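Local atomic coordinates of putative exonuclease (Eubacterium rectale, PDB entry 3L0A), a protein that is of unproven function but binds zinc and is probably a hydrolase, perhaps an exonuclease. Residues Y24-A28 with Y39-L44; L57-Y61 with F73-N77; W128-M132 with V176-V181; P190-A194 with R205-V209. The contacts are given in a common frame with arbitrary orientation. Numbering follows the deposited sequence.

Contact 1. Residues Y24-A28 with Y39-L44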
loop_
_atom_site.group_PDB
_atom_site.type_symbol
_atom_site.label_atom_id
_atom_site.label_comp_id
_atom_site.label_asym_id
_atom_site.label_seq_id
_atom_site.Cartn_x
_atom_site.Cartn_y
_atom_site.Cartn_z
ATOM N N TYR A 24 29.451 5.943 -5.347
ATOM C CA TYR A 24 29.588 4.581 -5.792
ATOM C C TYR A 24 28.225 3.963 -6.043
ATOM O O TYR A 24 28.001 3.385 -7.092
ATOM C CB TYR A 24 30.328 3.778 -4.734
ATOM C CG TYR A 24 30.284 2.293 -4.942
ATOM C CD1 TYR A 24 31.163 1.675 -5.819
ATOM C CD2 TYR A 24 29.368 1.505 -4.254
ATOM C CE1 TYR A 24 31.120 0.327 -6.020
ATOM C CE2 TYR A 24 29.315 0.136 -4.452
ATOM C CZ TYR A 24 30.198 -0.449 -5.340
ATOM O OH TYR A 24 30.179 -1.812 -5.520
ATOM N N LYS A 25 27.316 4.085 -5.070
ATOM C CA LYS A 25 25.989 3.533 -5.203
ATOM C C LYS A 25 25.209 4.096 -6.425
ATOM O O LYS A 25 24.442 3.352 -7.049
ATOM C CB LYS A 25 25.180 3.728 -3.905
ATOM C CG LYS A 25 25.633 2.901 -2.682
ATOM C CD LYS A 25 24.837 3.312 -1.448
ATOM C CE LYS A 25 24.994 2.351 -0.271
ATOM N NZ LYS A 25 23.908 2.568 0.778
ATOM N N ASP A 26 25.401 5.378 -6.769
ATOM C CA ASP A 26 24.768 5.944 -7.983
ATOM C C ASP A 26 25.087 5.026 -9.169
ATOM O O ASP A 26 24.191 4.558 -9.893
ATOM C CB ASP A 26 25.254 7.372 -8.293
ATOM C CG ASP A 26 24.784 8.434 -7.267
ATOM O OD1 ASP A 26 23.713 8.246 -6.593
ATOM O OD2 ASP A 26 25.509 9.478 -7.152
ATOM N N PHE A 27 26.370 4.714 -9.319
ATOM C CA PHE A 27 26.791 3.812 -10.366
ATOM C C PHE A 27 26.423 2.370 -10.091
ATOM O O PHE A 27 25.825 1.735 -10.962
ATOM C CB PHE A 27 28.282 3.955 -10.633
ATOM C CG PHE A 27 28.646 5.247 -11.278
ATOM C CD1 PHE A 27 28.532 5.401 -12.656
ATOM C CD2 PHE A 27 29.076 6.321 -10.523
ATOM C CE1 PHE A 27 28.875 6.616 -13.276
ATOM C CE2 PHE A 27 29.431 7.521 -11.116
ATOM C CZ PHE A 27 29.327 7.675 -12.495
ATOM N N ALA A 28 26.721 1.852 -8.897
ATOM C CA ALA A 28 26.664 0.393 -8.674
ATOM C C ALA A 28 25.360 -0.141 -8.104
ATOM O O ALA A 28 25.064 -1.335 -8.261
ATOM C CB ALA A 28 27.793 -0.059 -7.819
ATOM N N TYR A 39 22.549 8.298 -14.721
ATOM C CA TYR A 39 22.144 9.076 -13.554
ATOM C C TYR A 39 23.334 9.581 -12.771
ATOM O O TYR A 39 23.374 10.740 -12.343
ATOM C CB TYR A 39 21.247 8.232 -12.656
ATOM C CG TYR A 39 20.974 8.774 -11.264
ATOM C CD1 TYR A 39 20.146 9.864 -11.063
ATOM C CD2 TYR A 39 21.521 8.158 -10.152
ATOM C CE1 TYR A 39 19.872 10.353 -9.767
ATOM C CE2 TYR A 39 21.246 8.617 -8.838
ATOM C CZ TYR A 39 20.424 9.714 -8.658
ATOM O OH TYR A 39 20.183 10.174 -7.385
ATOM N N GLY A 40 24.320 8.710 -12.613
ATOM C CA GLY A 40 25.518 9.057 -11.898
ATOM C C GLY A 40 26.368 10.119 -12.569
ATOM O O GLY A 40 27.033 10.918 -11.877
HETATM N N MSE A 41 26.367 10.101 -13.901
HETATM C CA MSE A 41 27.167 11.047 -14.700
HETATM C C MSE A 41 26.419 12.377 -14.820
HETATM O O MSE A 41 27.019 13.427 -14.710
HETATM C CB MSE A 41 27.451 10.475 -16.092
HETATM C CG MSE A 41 28.452 9.320 -16.098
HETATM SE SE MSE A 41 30.212 9.866 -15.548
HETATM C CE MSE A 41 30.797 10.486 -17.301
ATOM N N GLU A 42 25.094 12.339 -14.982
ATOM C CA GLU A 42 24.303 13.560 -14.957
ATOM C C GLU A 42 24.344 14.309 -13.600
ATOM O O GLU A 42 24.347 15.547 -13.574
ATOM C CB GLU A 42 22.872 13.242 -15.369
ATOM C CG GLU A 42 22.792 12.685 -16.772
ATOM C CD GLU A 42 23.336 13.643 -17.791
ATOM O OE1 GLU A 42 22.655 14.642 -18.078
ATOM O OE2 GLU A 42 24.442 13.398 -18.332
ATOM N N LYS A 43 24.404 13.584 -12.483
ATOM C CA LYS A 43 24.597 14.220 -11.157
ATOM C C LYS A 43 25.951 14.931 -11.028
ATOM O O LYS A 43 26.026 16.024 -10.447
ATOM C CB LYS A 43 24.452 13.214 -9.999
ATOM C CG LYS A 43 23.014 13.023 -9.511
ATOM C CD LYS A 43 22.909 11.921 -8.392
ATOM C CE LYS A 43 22.999 12.478 -6.939
ATOM N NZ LYS A 43 23.399 11.465 -5.897
ATOM N N LEU A 44 27.003 14.297 -11.552
ATOM C CA LEU A 44 28.354 14.857 -11.551
ATOM C C LEU A 44 28.465 16.135 -12.377
ATOM O O LEU A 44 28.975 17.131 -11.876
ATOM C CB LEU A 44 29.349 13.826 -12.091
ATOM C CG LEU A 44 29.626 12.612 -11.214
ATOM C CD1 LEU A 44 30.114 11.454 -12.089
ATOM C CD2 LEU A 44 30.644 12.978 -10.112
HETATM O O HOH W 1 27.154 10.669 -9.009
#

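Contact 2. Residues L57-Y61 with F73-N77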
loop_
_atom_site.group_PDB
_atom_site.type_symbol
_atom_site.label_atom_id
_atom_site.label_comp_id
_atom_site.label_asym_id
_atom_site.label_seq_id
_atom_site.Cartn_x
_atom_site.Cartn_y
_atom_site.Cartn_z
ATOM N N LEU A 57 15.383 14.493 4.220
ATOM C CA LEU A 57 15.228 15.684 5.008
ATOM C C LEU A 57 14.975 15.372 6.492
ATOM O O LEU A 57 15.628 15.980 7.323
ATOM C CB LEU A 57 14.140 16.559 4.451
ATOM C CG LEU A 57 14.540 17.376 3.218
ATOM C CD1 LEU A 57 13.288 17.973 2.618
ATOM C CD2 LEU A 57 15.515 18.439 3.572
ATOM N N VAL A 58 14.070 14.444 6.826
ATOM C CA VAL A 58 13.970 14.011 8.220
ATOM C C VAL A 58 15.352 13.639 8.764
ATOM O O VAL A 58 15.826 14.230 9.707
ATOM C CB VAL A 58 12.995 12.866 8.429
ATOM C CG1 VAL A 58 13.253 12.201 9.738
ATOM C CG2 VAL A 58 11.537 13.379 8.366
ATOM N N GLY A 59 16.020 12.696 8.120
ATOM C CA GLY A 59 17.345 12.274 8.519
ATOM C C GLY A 59 18.373 13.368 8.656
ATOM O O GLY A 59 19.151 13.313 9.613
ATOM N N SER A 60 18.422 14.348 7.743
ATOM C CA SER A 60 19.380 15.474 7.908
ATOM C C SER A 60 19.002 16.422 9.105
ATOM O O SER A 60 19.881 17.085 9.729
ATOM C CB SER A 60 19.547 16.334 6.639
ATOM O OG SER A 60 20.351 15.723 5.639
ATOM N N TYR A 61 17.713 16.475 9.421
ATOM C CA TYR A 61 17.227 17.331 10.498
ATOM C C TYR A 61 17.825 16.824 11.789
ATOM O O TYR A 61 18.325 17.603 12.606
ATOM C CB TYR A 61 15.692 17.273 10.575
ATOM C CG TYR A 61 15.034 18.211 11.584
ATOM C CD1 TYR A 61 14.829 17.827 12.902
ATOM C CD2 TYR A 61 14.579 19.457 11.208
ATOM C CE1 TYR A 61 14.169 18.667 13.807
ATOM C CE2 TYR A 61 13.921 20.297 12.095
ATOM C CZ TYR A 61 13.727 19.904 13.401
ATOM O OH TYR A 61 13.111 20.768 14.290
ATOM N N PHE A 73 20.285 24.694 9.393
ATOM C CA PHE A 73 19.532 23.739 8.572
ATOM C C PHE A 73 18.122 24.262 8.227
ATOM O O PHE A 73 17.637 24.163 7.070
ATOM C CB PHE A 73 19.391 22.410 9.272
ATOM C CG PHE A 73 18.727 21.376 8.433
ATOM C CD1 PHE A 73 19.435 20.699 7.472
ATOM C CD2 PHE A 73 17.398 21.086 8.594
ATOM C CE1 PHE A 73 18.825 19.754 6.677
ATOM C CE2 PHE A 73 16.780 20.124 7.816
ATOM C CZ PHE A 73 17.499 19.459 6.847
ATOM N N LYS A 74 17.461 24.803 9.240
ATOM C CA LYS A 74 16.114 25.285 9.068
ATOM C C LYS A 74 16.081 26.462 8.098
ATOM O O LYS A 74 15.191 26.564 7.265
ATOM C CB LYS A 74 15.557 25.683 10.415
ATOM C CG LYS A 74 15.119 24.485 11.221
ATOM C CD LYS A 74 14.754 24.892 12.615
ATOM C CE LYS A 74 13.824 23.899 13.276
ATOM N NZ LYS A 74 13.695 24.205 14.744
ATOM N N LYS A 75 17.064 27.345 8.214
ATOM C CA LYS A 75 17.199 28.463 7.298
ATOM C C LYS A 75 17.389 27.989 5.853
ATOM O O LYS A 75 16.757 28.529 4.936
ATOM C CB LYS A 75 18.343 29.397 7.742
ATOM C CG LYS A 75 17.902 30.463 8.752
ATOM C CD LYS A 75 19.075 30.978 9.600
ATOM C CE LYS A 75 18.747 32.234 10.430
ATOM N NZ LYS A 75 19.796 32.509 11.502
ATOM N N ASP A 76 18.201 26.956 5.647
ATOM C CA ASP A 76 18.520 26.514 4.282
ATOM C C ASP A 76 17.438 25.659 3.642
ATOM O O ASP A 76 17.523 25.401 2.441
ATOM C CB ASP A 76 19.813 25.688 4.238
ATOM C CG ASP A 76 21.052 26.481 4.583
ATOM O OD1 ASP A 76 21.099 27.715 4.363
ATOM O OD2 ASP A 76 22.003 25.840 5.088
ATOM N N ASN A 77 16.480 25.178 4.441
ATOM C CA ASN A 77 15.423 24.233 4.013
ATOM C C ASN A 77 13.987 24.655 4.457
ATOM O O ASN A 77 13.272 23.910 5.172
ATOM C CB ASN A 77 15.703 22.834 4.556
ATOM C CG ASN A 77 17.086 22.304 4.202
ATOM O OD1 ASN A 77 17.266 21.694 3.161
ATOM N ND2 ASN A 77 18.063 22.465 5.132
#

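Contact 3. Residues W128-M132 with V176-V181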
loop_
_atom_site.group_PDB
_atom_site.type_symbol
_atom_site.label_atom_id
_atom_site.label_comp_id
_atom_site.label_asym_id
_atom_site.label_seq_id
_atom_site.Cartn_x
_atom_site.Cartn_y
_atom_site.Cartn_z
ATOM N N TRP A 128 39.069 8.887 -2.310
ATOM C CA TRP A 128 37.710 8.827 -1.734
ATOM C C TRP A 128 37.524 9.857 -0.616
ATOM O O TRP A 128 38.496 10.382 -0.096
ATOM C CB TRP A 128 37.434 7.451 -1.132
ATOM C CG TRP A 128 37.268 6.325 -2.111
ATOM C CD1 TRP A 128 38.220 5.825 -2.952
ATOM C CD2 TRP A 128 36.095 5.530 -2.313
ATOM N NE1 TRP A 128 37.711 4.784 -3.686
ATOM C CE2 TRP A 128 36.409 4.575 -3.319
ATOM C CE3 TRP A 128 34.805 5.544 -1.764
ATOM C CZ2 TRP A 128 35.471 3.630 -3.796
ATOM C CZ3 TRP A 128 33.851 4.606 -2.237
ATOM C CH2 TRP A 128 34.200 3.659 -3.242
ATOM N N LYS A 129 36.271 10.128 -0.245
ATOM C CA LYS A 129 35.959 10.949 0.932
ATOM C C LYS A 129 34.882 10.278 1.769
ATOM O O LYS A 129 34.044 9.593 1.239
ATOM C CB LYS A 129 35.452 12.331 0.537
ATOM C CG LYS A 129 34.314 12.351 -0.471
ATOM C CD LYS A 129 33.957 13.805 -0.784
ATOM C CE LYS A 129 32.931 13.979 -1.923
ATOM N NZ LYS A 129 31.537 14.161 -1.421
ATOM N N ILE A 130 34.946 10.481 3.081
ATOM C CA ILE A 130 33.897 10.032 4.013
ATOM C C ILE A 130 33.595 11.148 5.005
ATOM O O ILE A 130 34.423 12.048 5.219
ATOM C CB ILE A 130 34.301 8.747 4.781
ATOM C CG1 ILE A 130 35.563 8.994 5.620
ATOM C CG2 ILE A 130 34.539 7.556 3.799
ATOM C CD1 ILE A 130 35.591 8.209 6.938
ATOM N N LYS A 131 32.410 11.073 5.598
ATOM C CA LYS A 131 31.945 12.007 6.615
ATOM C C LYS A 131 31.105 11.197 7.611
ATOM O O LYS A 131 30.062 10.670 7.250
ATOM C CB LYS A 131 31.112 13.130 5.999
ATOM C CG LYS A 131 30.882 14.270 6.955
ATOM C CD LYS A 131 30.325 15.545 6.307
ATOM C CE LYS A 131 28.880 15.347 5.884
ATOM N NZ LYS A 131 28.116 16.619 6.000
HETATM N N MSE A 132 31.558 11.070 8.851
HETATM C CA MSE A 132 30.981 10.092 9.798
HETATM C C MSE A 132 30.101 10.808 10.835
HETATM O O MSE A 132 30.481 11.843 11.365
HETATM C CB MSE A 132 32.119 9.332 10.505
HETATM C CG MSE A 132 33.140 8.641 9.595
HETATM SE SE MSE A 132 34.586 7.808 10.633
HETATM C CE MSE A 132 35.779 9.345 10.695
ATOM N N VAL A 176 33.919 0.892 3.741
ATOM C CA VAL A 176 34.736 1.984 3.206
ATOM C C VAL A 176 35.137 2.892 4.339
ATOM O O VAL A 176 36.326 3.153 4.552
ATOM C CB VAL A 176 33.975 2.798 2.150
ATOM C CG1 VAL A 176 34.695 4.109 1.844
ATOM C CG2 VAL A 176 33.805 1.974 0.897
ATOM N N TYR A 177 34.152 3.302 5.126
ATOM C CA TYR A 177 34.409 4.134 6.306
ATOM C C TYR A 177 35.544 3.539 7.163
ATOM O O TYR A 177 36.509 4.225 7.443
ATOM C CB TYR A 177 33.134 4.294 7.148
ATOM C CG TYR A 177 32.116 5.331 6.651
ATOM C CD1 TYR A 177 31.927 5.590 5.298
ATOM C CD2 TYR A 177 31.311 6.010 7.546
ATOM C CE1 TYR A 177 31.021 6.525 4.864
ATOM C CE2 TYR A 177 30.398 6.956 7.115
ATOM C CZ TYR A 177 30.248 7.200 5.758
ATOM O OH TYR A 177 29.308 8.114 5.320
ATOM N N GLN A 178 35.431 2.252 7.515
ATOM C CA GLN A 178 36.447 1.512 8.276
ATOM C C GLN A 178 37.853 1.579 7.668
ATOM O O GLN A 178 38.859 1.860 8.372
ATOM C CB GLN A 178 36.030 0.033 8.385
ATOM C CG GLN A 178 36.893 -0.852 9.330
ATOM C CD GLN A 178 36.380 -2.295 9.427
ATOM O OE1 GLN A 178 36.317 -3.009 8.424
ATOM N NE2 GLN A 178 36.001 -2.719 10.646
ATOM N N GLU A 179 37.926 1.273 6.382
ATOM C CA GLU A 179 39.175 1.248 5.648
ATOM C C GLU A 179 39.806 2.622 5.541
ATOM O O GLU A 179 41.019 2.727 5.707
ATOM C CB GLU A 179 38.957 0.642 4.249
ATOM C CG GLU A 179 40.093 0.801 3.225
ATOM C CD GLU A 179 41.447 0.268 3.688
ATOM O OE1 GLU A 179 41.522 -0.541 4.652
ATOM O OE2 GLU A 179 42.460 0.663 3.059
ATOM N N ILE A 180 39.030 3.667 5.261
ATOM C CA ILE A 180 39.600 5.024 5.146
ATOM C C ILE A 180 40.141 5.511 6.491
ATOM O O ILE A 180 41.237 6.056 6.533
ATOM C CB ILE A 180 38.628 6.055 4.526
ATOM C CG1 ILE A 180 38.207 5.617 3.112
ATOM C CG2 ILE A 180 39.250 7.431 4.415
ATOM C CD1 ILE A 180 39.328 5.606 2.086
ATOM N N VAL A 181 39.401 5.280 7.584
ATOM C CA VAL A 181 39.911 5.537 8.947
ATOM C C VAL A 181 41.227 4.763 9.155
ATOM O O VAL A 181 42.203 5.282 9.729
ATOM C CB VAL A 181 38.853 5.158 10.060
ATOM C CG1 VAL A 181 39.425 5.242 11.466
ATOM C CG2 VAL A 181 37.536 6.035 9.962
HETATM O O HOH W 2 30.174 10.094 3.439
#

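Contact 4. Residues P190-A194 with R205-V209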
loop_
_atom_site.group_PDB
_atom_site.type_symbol
_atom_site.label_atom_id
_atom_site.label_comp_id
_atom_site.label_asym_id
_atom_site.label_seq_id
_atom_site.Cartn_x
_atom_site.Cartn_y
_atom_site.Cartn_z
ATOM N N PRO A 190 35.406 -1.102 14.659
ATOM C CA PRO A 190 34.087 -1.670 14.431
ATOM C C PRO A 190 33.059 -0.623 13.969
ATOM O O PRO A 190 33.175 0.574 14.293
ATOM C CB PRO A 190 33.708 -2.233 15.811
ATOM C CG PRO A 190 34.450 -1.447 16.762
ATOM C CD PRO A 190 35.729 -1.073 16.101
ATOM N N PHE A 191 32.046 -1.089 13.226
ATOM C CA PHE A 191 31.044 -0.224 12.647
ATOM C C PHE A 191 29.686 -0.604 13.223
ATOM O O PHE A 191 29.294 -1.780 13.209
ATOM C CB PHE A 191 31.055 -0.369 11.130
ATOM C CG PHE A 191 30.096 0.547 10.430
ATOM C CD1 PHE A 191 30.389 1.889 10.276
ATOM C CD2 PHE A 191 28.901 0.061 9.914
ATOM C CE1 PHE A 191 29.491 2.750 9.668
ATOM C CE2 PHE A 191 28.020 0.894 9.291
ATOM C CZ PHE A 191 28.318 2.252 9.153
ATOM N N PHE A 192 29.004 0.419 13.748
ATOM C CA PHE A 192 27.672 0.330 14.325
ATOM C C PHE A 192 26.724 1.313 13.640
ATOM O O PHE A 192 27.087 2.467 13.385
ATOM C CB PHE A 192 27.721 0.711 15.788
ATOM C CG PHE A 192 28.630 -0.146 16.626
ATOM C CD1 PHE A 192 29.966 0.195 16.797
ATOM C CD2 PHE A 192 28.132 -1.280 17.276
ATOM C CE1 PHE A 192 30.814 -0.604 17.581
ATOM C CE2 PHE A 192 28.965 -2.060 18.098
ATOM C CZ PHE A 192 30.313 -1.719 18.239
ATOM N N ILE A 193 25.522 0.839 13.345
ATOM C CA ILE A 193 24.401 1.675 12.946
ATOM C C ILE A 193 23.548 1.946 14.161
ATOM O O ILE A 193 23.162 1.022 14.896
ATOM C CB ILE A 193 23.571 0.990 11.850
ATOM C CG1 ILE A 193 24.381 0.972 10.540
ATOM C CG2 ILE A 193 22.234 1.709 11.655
ATOM C CD1 ILE A 193 23.899 -0.035 9.502
ATOM N N ALA A 194 23.303 3.219 14.429
ATOM C CA ALA A 194 22.457 3.599 15.546
ATOM C C ALA A 194 21.104 3.884 14.915
ATOM O O ALA A 194 20.873 4.979 14.400
ATOM C CB ALA A 194 23.029 4.843 16.273
ATOM N N ARG A 205 17.729 0.659 18.335
ATOM C CA ARG A 205 18.763 -0.386 18.402
ATOM C C ARG A 205 20.123 0.170 18.024
ATOM O O ARG A 205 20.224 0.976 17.103
ATOM C CB ARG A 205 18.504 -1.507 17.374
ATOM C CG ARG A 205 17.318 -2.400 17.588
ATOM C CD ARG A 205 17.365 -3.146 18.858
ATOM N NE ARG A 205 16.193 -4.015 19.007
ATOM C CZ ARG A 205 16.035 -4.861 20.032
ATOM N NH1 ARG A 205 16.956 -4.950 20.989
ATOM N NH2 ARG A 205 14.957 -5.631 20.103
ATOM N N ILE A 206 21.165 -0.324 18.682
ATOM C CA ILE A 206 22.546 -0.248 18.194
ATOM C C ILE A 206 22.861 -1.558 17.474
ATOM O O ILE A 206 22.749 -2.627 18.069
ATOM C CB ILE A 206 23.537 -0.048 19.366
ATOM C CG1 ILE A 206 23.360 1.334 20.005
ATOM C CG2 ILE A 206 24.966 -0.132 18.882
ATOM C CD1 ILE A 206 23.406 2.559 18.951
ATOM N N ILE A 207 23.218 -1.510 16.187
ATOM C CA ILE A 207 23.483 -2.730 15.422
ATOM C C ILE A 207 24.952 -2.790 14.970
ATOM O O ILE A 207 25.381 -1.969 14.159
ATOM C CB ILE A 207 22.604 -2.807 14.196
ATOM C CG1 ILE A 207 21.137 -2.652 14.586
ATOM C CG2 ILE A 207 22.820 -4.146 13.428
ATOM C CD1 ILE A 207 20.365 -1.723 13.739
ATOM N N HIS A 208 25.701 -3.770 15.476
ATOM C CA HIS A 208 27.080 -4.038 15.018
ATOM C C HIS A 208 27.060 -4.827 13.700
ATOM O O HIS A 208 26.512 -5.943 13.630
ATOM C CB HIS A 208 27.808 -4.816 16.070
ATOM C CG HIS A 208 29.265 -5.031 15.788
ATOM N ND1 HIS A 208 30.056 -5.843 16.577
ATOM C CD2 HIS A 208 30.061 -4.576 14.790
ATOM C CE1 HIS A 208 31.275 -5.883 16.060
ATOM N NE2 HIS A 208 31.295 -5.141 14.964
ATOM N N VAL A 209 27.635 -4.228 12.659
ATOM C CA VAL A 209 27.805 -4.879 11.348
ATOM C C VAL A 209 29.214 -5.476 11.338
ATOM O O VAL A 209 30.189 -4.747 11.287
ATOM C CB VAL A 209 27.646 -3.857 10.194
ATOM C CG1 VAL A 209 27.700 -4.553 8.837
ATOM C CG2 VAL A 209 26.349 -3.038 10.343
HETATM O O HOH W 3 32.527 -4.124 12.608
#

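Contact 1. Residues Y24-A28 with Y39-L44
Two short helices run roughly antiparallel here, at 145°, with their axes 8.9 Å apart. Asp26 is the polar centre of the contact. Its OD2 forms a salt bridge with Lys43 NZ at 3.2 Å, and the bond from Lys43 NZ to Asp26 OD1 is weak at 3.3 Å. A water also donates to Asp26 OD2 at 2.8 Å and to Gly40 O at 2.9 Å. Asp26 OD2 therefore accepts from both the ammonium group and the water, and the water links the carboxylate to the backbone of the facing helix. Asp26 OD1 also lies 3.4 Å from Tyr39 CE2. The hydroxyl of Tyr39 has its partner elsewhere, in Asp50.

Gly40 lets the helices come close. Its CA is 5.1 Å from Asp26 CA, and one face of the Phe27 ring covers Gly40 CA. A CB on Gly40 would lie only 3.1 Å from Phe27 CZ, which is tight. At the ring edge, Phe27 CZ meets Leu44 CD1 at 3.9 Å and the selenium of selenomethionine Met41, SE, also at 3.9 Å. The latter is a Met-aromatic contact. Helix 211-232 packs against Phe27 and Met41. The side chain of Tyr39 comes within about 5 Å of the zinc ion, so helix 37-45 borders the four-cysteine zinc site formed by Cys36, Cys241, Cys244 and Cys247.

Contact 2. Residues L57-Y61 with F73-N77
Phe73 makes most of this contact between two successive helices. Its side chain points toward segment 57-61 and lays one ring face over the backbone of Ser60 and Tyr61. Tyr61 CA sits 4.3 Å from the centroid of the Phe73 ring, a CH-pi contact. Phe73 CE1 reaches Ser60 CB at 3.5 Å, and Phe73 CZ meets Leu57 CD2 at 4.0 Å. Phe73 CE2 also approaches the edge of the Tyr61 ring, 4.1 Å from Tyr61 CD2.

Lys74 comes next. Its CB points sideways, but the extended chain brings Lys74 CE to 3.4 Å from Tyr61 OH. That hydroxyl is hydrogen-bonded to Glu95. Asn77 is the first residue to leave helical geometry. Its side chain turns back on its own helix, and Asn77 ND2 donates to Phe73 O at 2.6 Å. Asn77 OD1 lies 3.7 Å from Leu57 CD2, which extends the contact past the end of the helix.

The pairing is mainly apolar and lies near the surface. Helix 70-76 follows helix 54-67 after a short turn and folds back against it. Helix 89-102 packs on Leu57, Val58 and Tyr61, while Ile80 of the following loop touches both Tyr61 and Lys74.

Contact 3. Residues W128-M132 with V176-V181
Strand 128-132 and helix 176-181 cross steeply, at -105°, with axes 9.0 Å apart. Their backbones come nearest at Ile130 and Tyr177, whose CA atoms are 6.3 Å apart. Ile130 points toward the helix and is the centre of the contact. Its CB lies over one face of the Tyr177 ring, 4.2 Å from the centroid, in a CH-pi contact. Ile130 CG2 also meets Tyr177 CD1 at 3.6 Å and Val176 CG1 at 4.0 Å. This is helix-on-sheet packing, as expected of the alpha/beta core of a PDDEXK-like domain: helix 170-185 covers one face of the mixed sheet.

Trp128 continues the apolar surface, with CE3 3.9 Å from Val176 CG1. At the other end, selenomethionine Met132 places SE 3.5 Å from Val181 CG2 and CG 3.8 Å from Tyr177 CD2. Tyr177 OH is hydrogen-bonded to Gln173 and to a bound Tris molecule, probably from the crystallisation liquor. A water lies 2.9 Å from Tyr177 OH and accepts a weak bond from Lys131 N at 3.3 Å.

Contact 4. Residues P190-A194 with R205-V209
Pro190 precedes the strand and places its CB 3.9 Å from His208 NE2. Phe191 follows. Its carbonyl O accepts from Val209 N at 3.0 Å, and its ring meets Val209 at the edge, CD2 to CG2 at 4.0 Å. A water accepts from Phe191 N at 3.1 Å, donates to Val209 O at 2.8 Å and lies 2.8 Å from His208 NE2.

Phe192 faces the other side of the sheet, opposite His208 in a non-hydrogen-bonded pair. Their rings lie obliquely, with centroids 4.8 Å apart. Phe192 CA also makes a CA-H...O contact with Ile207 O at 3.2 Å. The two strands form an antiparallel beta hairpin at the edge of the mixed sheet within this chain. Strand 140-147 pairs with the first strand. On the far side, Ile207 and His208 pair with a parallel strand of a second subunit, so the sheet continues between chains.

Ile193 and Ile207 form the central hydrogen-bonded pair. Ile193 N donates to Ile207 O at 2.9 Å, and Ile207 N donates to Ile193 O at 2.8 Å. On the same face as Phe191, Ile193 CD1 reaches Val209 CG2 at 4.0 Å. Ala194 CB packs on Ile206 CD1 at 3.5 Å, on the face shared with Phe192.

The four contacts follow one another along the chain. None nests within or crosses another. Contact 1 closes a short loop between helices 21-28 and 37-45, beside the zinc site. Contact 2 then folds helix 70-76 back on helix 54-67, with no touch to the other contacts. Contact 3 closes the longest loop, 43 residues, and sets helix 170-185 on the sheet. Contact 4 follows directly and closes the hairpin of strands 191-197 and 204-209. Contacts 1 and 3 meet where Tyr24 CB lies 4.2 Å from Trp128 CH2. Contacts 3 and 4 share the sheet and meet at Tyr177 CD2 and Phe191 CE1, 4.3 Å apart. Contact 3 thus connects the zinc-side helices to the hairpin.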